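Local coordinates for fucoxanthin chlorophyll a/c-binding protein Lhcq3 (Chaetoceros gracilis, PDB 6L4U) that probably harvests light as a photosynthetic antenna protein, binding chlorophylls a and c together with carotenoids and passing excitation energy toward photosystem I, at residues E66-R71 with E171-R176. Numbering follows the deposited sequence.
Sequences ELKHGR and ELNNGR. With CLA (chlorophyll a), chain B.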
loop_
_atom_site.group_PDB
_atom_site.type_symbol
_atom_site.label_atom_id
_atom_site.label_comp_id
_atom_site.label_asym_id
_atom_site.label_seq_id
_atom_site.Cartn_x
_atom_site.Cartn_y
_atom_site.Cartn_z
ATOM N N GLU X 66 -39.291 -67.903 22.158
ATOM C CA GLU X 66 -40.407 -68.837 22.049
ATOM C C GLU X 66 -41.392 -68.639 23.187
ATOM O O GLU X 66 -42.609 -68.709 22.985
ATOM C CB GLU X 66 -39.894 -70.274 22.040
ATOM C CG GLU X 66 -40.970 -71.316 21.789
ATOM C CD GLU X 66 -40.464 -72.728 21.974
ATOM O OE1 GLU X 66 -39.694 -72.964 22.923
ATOM O OE2 GLU X 66 -40.835 -73.602 21.167
ATOM N N LEU X 67 -40.879 -68.378 24.389
ATOM C CA LEU X 67 -41.739 -68.144 25.539
ATOM C C LEU X 67 -42.509 -66.839 25.400
ATOM O O LEU X 67 -43.672 -66.756 25.802
ATOM C CB LEU X 67 -40.901 -68.143 26.813
ATOM C CG LEU X 67 -41.667 -68.023 28.124
ATOM C CD1 LEU X 67 -42.483 -69.272 28.353
ATOM C CD2 LEU X 67 -40.712 -67.783 29.270
ATOM N N LYS X 68 -41.892 -65.816 24.809
ATOM C CA LYS X 68 -42.603 -64.556 24.643
ATOM C C LYS X 68 -43.534 -64.587 23.442
ATOM O O LYS X 68 -44.588 -63.945 23.471
ATOM C CB LYS X 68 -41.626 -63.393 24.526
ATOM C CG LYS X 68 -42.275 -62.060 24.833
ATOM C CD LYS X 68 -41.351 -60.914 24.564
ATOM C CE LYS X 68 -40.368 -60.741 25.690
ATOM N NZ LYS X 68 -39.374 -59.695 25.341
ATOM N N HIS X 69 -43.169 -65.312 22.383
ATOM C CA HIS X 69 -44.105 -65.525 21.284
ATOM C C HIS X 69 -45.295 -66.352 21.734
ATOM O O HIS X 69 -46.405 -66.166 21.229
ATOM C CB HIS X 69 -43.422 -66.228 20.115
ATOM C CG HIS X 69 -42.728 -65.310 19.161
ATOM N ND1 HIS X 69 -41.396 -64.985 19.284
ATOM C CD2 HIS X 69 -43.166 -64.682 18.046
ATOM C CE1 HIS X 69 -41.049 -64.180 18.298
ATOM N NE2 HIS X 69 -42.105 -63.978 17.533
ATOM N N GLY X 70 -45.076 -67.265 22.680
ATOM C CA GLY X 70 -46.170 -68.072 23.188
ATOM C C GLY X 70 -47.152 -67.267 24.013
ATOM O O GLY X 70 -48.361 -67.335 23.790
ATOM N N ARG X 71 -46.640 -66.487 24.967
ATOM C CA ARG X 71 -47.492 -65.696 25.848
ATOM C C ARG X 71 -48.249 -64.613 25.093
ATOM O O ARG X 71 -49.385 -64.295 25.452
ATOM C CB ARG X 71 -46.656 -65.060 26.952
ATOM C CG ARG X 71 -46.059 -66.042 27.927
ATOM C CD ARG X 71 -45.022 -65.358 28.783
ATOM N NE ARG X 71 -44.449 -66.268 29.764
ATOM C CZ ARG X 71 -43.540 -65.914 30.662
ATOM N NH1 ARG X 71 -43.098 -64.668 30.701
ATOM N NH2 ARG X 71 -43.076 -66.807 31.524
ATOM N N GLU X 171 -46.863 -74.383 29.574
ATOM C CA GLU X 171 -46.821 -73.017 29.066
ATOM C C GLU X 171 -46.332 -72.992 27.629
ATOM O O GLU X 171 -46.912 -72.307 26.779
ATOM C CB GLU X 171 -45.927 -72.136 29.941
ATOM C CG GLU X 171 -45.818 -70.704 29.428
ATOM C CD GLU X 171 -45.477 -69.677 30.493
ATOM O OE1 GLU X 171 -45.473 -69.999 31.691
ATOM O OE2 GLU X 171 -45.216 -68.518 30.123
ATOM N N LEU X 172 -45.276 -73.753 27.338
ATOM C CA LEU X 172 -44.710 -73.756 25.997
ATOM C C LEU X 172 -45.624 -74.465 25.009
ATOM O O LEU X 172 -45.825 -73.973 23.896
ATOM C CB LEU X 172 -43.326 -74.399 26.019
ATOM C CG LEU X 172 -42.234 -73.506 26.614
ATOM C CD1 LEU X 172 -40.890 -74.199 26.591
ATOM C CD2 LEU X 172 -42.166 -72.184 25.877
ATOM N N ASN X 173 -46.203 -75.604 25.405
ATOM C CA ASN X 173 -47.076 -76.354 24.502
ATOM C C ASN X 173 -48.355 -75.588 24.193
ATOM O O ASN X 173 -48.846 -75.628 23.060
ATOM C CB ASN X 173 -47.411 -77.718 25.098
ATOM C CG ASN X 173 -46.317 -78.733 24.876
ATOM O OD1 ASN X 173 -46.269 -79.392 23.841
ATOM N ND2 ASN X 173 -45.433 -78.870 25.852
ATOM N N ASN X 174 -48.907 -74.882 25.180
ATOM C CA ASN X 174 -50.037 -74.007 24.890
ATOM C C ASN X 174 -49.587 -72.775 24.126
ATOM O O ASN X 174 -50.378 -72.178 23.391
ATOM C CB ASN X 174 -50.754 -73.610 26.178
ATOM C CG ASN X 174 -51.531 -74.759 26.788
ATOM O OD1 ASN X 174 -52.747 -74.863 26.619
ATOM N ND2 ASN X 174 -50.831 -75.635 27.496
ATOM N N GLY X 175 -48.322 -72.386 24.279
ATOM C CA GLY X 175 -47.786 -71.333 23.440
ATOM C C GLY X 175 -47.577 -71.788 22.010
ATOM O O GLY X 175 -47.884 -71.050 21.070
ATOM N N ARG X 176 -47.064 -73.013 21.829
ATOM C CA ARG X 176 -46.848 -73.567 20.494
ATOM C C ARG X 176 -48.155 -73.716 19.729
ATOM O O ARG X 176 -48.196 -73.515 18.512
ATOM C CB ARG X 176 -46.169 -74.933 20.586
ATOM C CG ARG X 176 -44.734 -74.962 21.048
ATOM C CD ARG X 176 -44.439 -76.365 21.535
ATOM N NE ARG X 176 -43.265 -76.458 22.387
ATOM C CZ ARG X 176 -42.150 -77.113 22.078
ATOM N NH1 ARG X 176 -42.000 -77.741 20.892
ATOM N NH2 ARG X 176 -41.161 -77.116 22.961
HETATM MG MG CLA B . -40.372 -74.150 19.156
HETATM C CHA CLA B . -38.378 -76.647 20.435
HETATM C CHB CLA B . -37.768 -72.019 19.486
HETATM C CHC CLA B . -42.194 -71.900 17.493
HETATM C CHD CLA B . -42.917 -76.718 18.389
HETATM N NA CLA B . -38.408 -74.301 19.787
HETATM C C1A CLA B . -37.766 -75.286 20.280
HETATM C C2A CLA B . -36.356 -75.015 20.705
HETATM C C3A CLA B . -36.240 -73.531 20.479
HETATM C C4A CLA B . -37.571 -73.270 19.876
HETATM C CMA CLA B . -36.136 -72.800 21.809
HETATM C CAA CLA B . -35.573 -75.650 19.541
HETATM C CBA CLA B . -34.114 -75.266 19.311
HETATM C CGA CLA B . -33.918 -74.297 18.157
HETATM O O1A CLA B . -32.872 -73.704 18.035
HETATM O O2A CLA B . -34.970 -73.963 17.215
HETATM N NB CLA B . -40.022 -72.227 18.588
HETATM C C1B CLA B . -38.955 -71.483 18.829
HETATM C C2B CLA B . -39.011 -70.099 18.302
HETATM C C3B CLA B . -40.355 -70.082 17.691
HETATM C C4B CLA B . -40.874 -71.449 17.938
HETATM C CMB CLA B . -37.980 -69.011 18.385
HETATM C CAB CLA B . -41.060 -68.989 16.991
HETATM C CBB CLA B . -41.282 -67.843 17.580
HETATM N NC CLA B . -42.143 -74.312 18.120
HETATM C C1C CLA B . -42.760 -73.246 17.597
HETATM C C2C CLA B . -44.128 -73.496 17.080
HETATM C C3C CLA B . -44.324 -74.926 17.352
HETATM C C4C CLA B . -43.042 -75.314 17.981
HETATM C CMC CLA B . -45.098 -72.548 16.446
HETATM C CAC CLA B . -45.520 -75.784 17.051
HETATM C CBC CLA B . -45.266 -76.319 15.659
HETATM N ND CLA B . -40.642 -76.157 19.247
HETATM C C1D CLA B . -41.706 -77.101 19.102
HETATM C C2D CLA B . -41.488 -78.417 19.730
HETATM C C3D CLA B . -40.109 -78.220 20.249
HETATM C C4D CLA B . -39.729 -76.926 19.942
HETATM C CMD CLA B . -42.256 -79.703 19.824
HETATM C CAD CLA B . -38.998 -78.850 20.995
HETATM O OBD CLA B . -38.995 -80.049 21.449
HETATM C CBD CLA B . -37.908 -77.869 21.148
HETATM C CGD CLA B . -37.757 -77.565 22.601
HETATM O O1D CLA B . -38.580 -76.893 23.192
HETATM O O2D CLA B . -36.586 -78.033 23.308
HETATM C CED CLA B . -36.192 -77.352 24.491
HETATM C C1 CLA B . -35.046 -72.585 16.856
HETATM C C2 CLA B . -36.380 -72.218 16.256
HETATM C C3 CLA B . -36.521 -71.135 15.476
HETATM C C4 CLA B . -35.349 -70.236 15.187
HETATM C C5 CLA B . -37.883 -70.828 14.901
HETATM C C6 CLA B . -37.932 -69.562 14.056
HETATM C C7 CLA B . -38.844 -69.713 12.844
HETATM C C8 CLA B . -38.208 -70.496 11.701
HETATM C C9 CLA B . -36.795 -70.015 11.401
HETATM C C10 CLA B . -39.080 -70.352 10.462
HETATM C C11 CLA B . -40.452 -70.962 10.697
HETATM C C12 CLA B . -41.427 -70.630 9.577
HETATM C C13 CLA B . -42.491 -71.716 9.503
HETATM C C14 CLA B . -42.139 -72.755 8.446
HETATM C C15 CLA B . -43.858 -71.099 9.238
HETATM C C16 CLA B . -44.958 -72.060 9.665
HETATM C C17 CLA B . -46.241 -71.334 10.053
HETATM C C18 CLA B . -46.873 -71.971 11.287
HETATM C C19 CLA B . -47.124 -73.460 11.094
HETATM C C20 CLA B . -48.163 -71.267 11.683
#
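Gly70 and Gly175 meet backbone to backbone, CA to CA at 3.6 Å, illustrating how two helices crossing at 62° come close where neither carries a side chain. The segments share the pattern Glu-Leu-x-x-Gly-Arg, so the glutamate of each helix lies beside the arginine of the other, as is familiar in chlorophyll a/b-binding proteins. Glu66 runs out extended, CG anti to the backbone N (chi1 -174°), which carries OE2 to the chlorophyll magnesium at 2.1 Å. That oxygen also lies over the centre of one face of the Arg176 guanidinium; the modelled overlap of Arg176 NH1 with the pigment ring makes this arginine's exact placement doubtful. In the other pair, Arg71 offers its guanidinium edge to Glu171, forming a salt bridge through NE to OE2, modelled at a doubtfully short 2.4 Å, with the two planes 36° apart. Leu67 crosses the Glu171 chain at about a right angle, and its CD1 packs on Leu172 CD2 at 3.8 Å. A leucine in place of Arg71 would probably leave the buried Glu171 carboxylate without its cationic mate. Glu171 also reaches a second chlorophyll a; a carboxylate can thus serve a neutral pigment while the other helix's arginine probably compensates its charge, most plainly for Glu171 and Arg71.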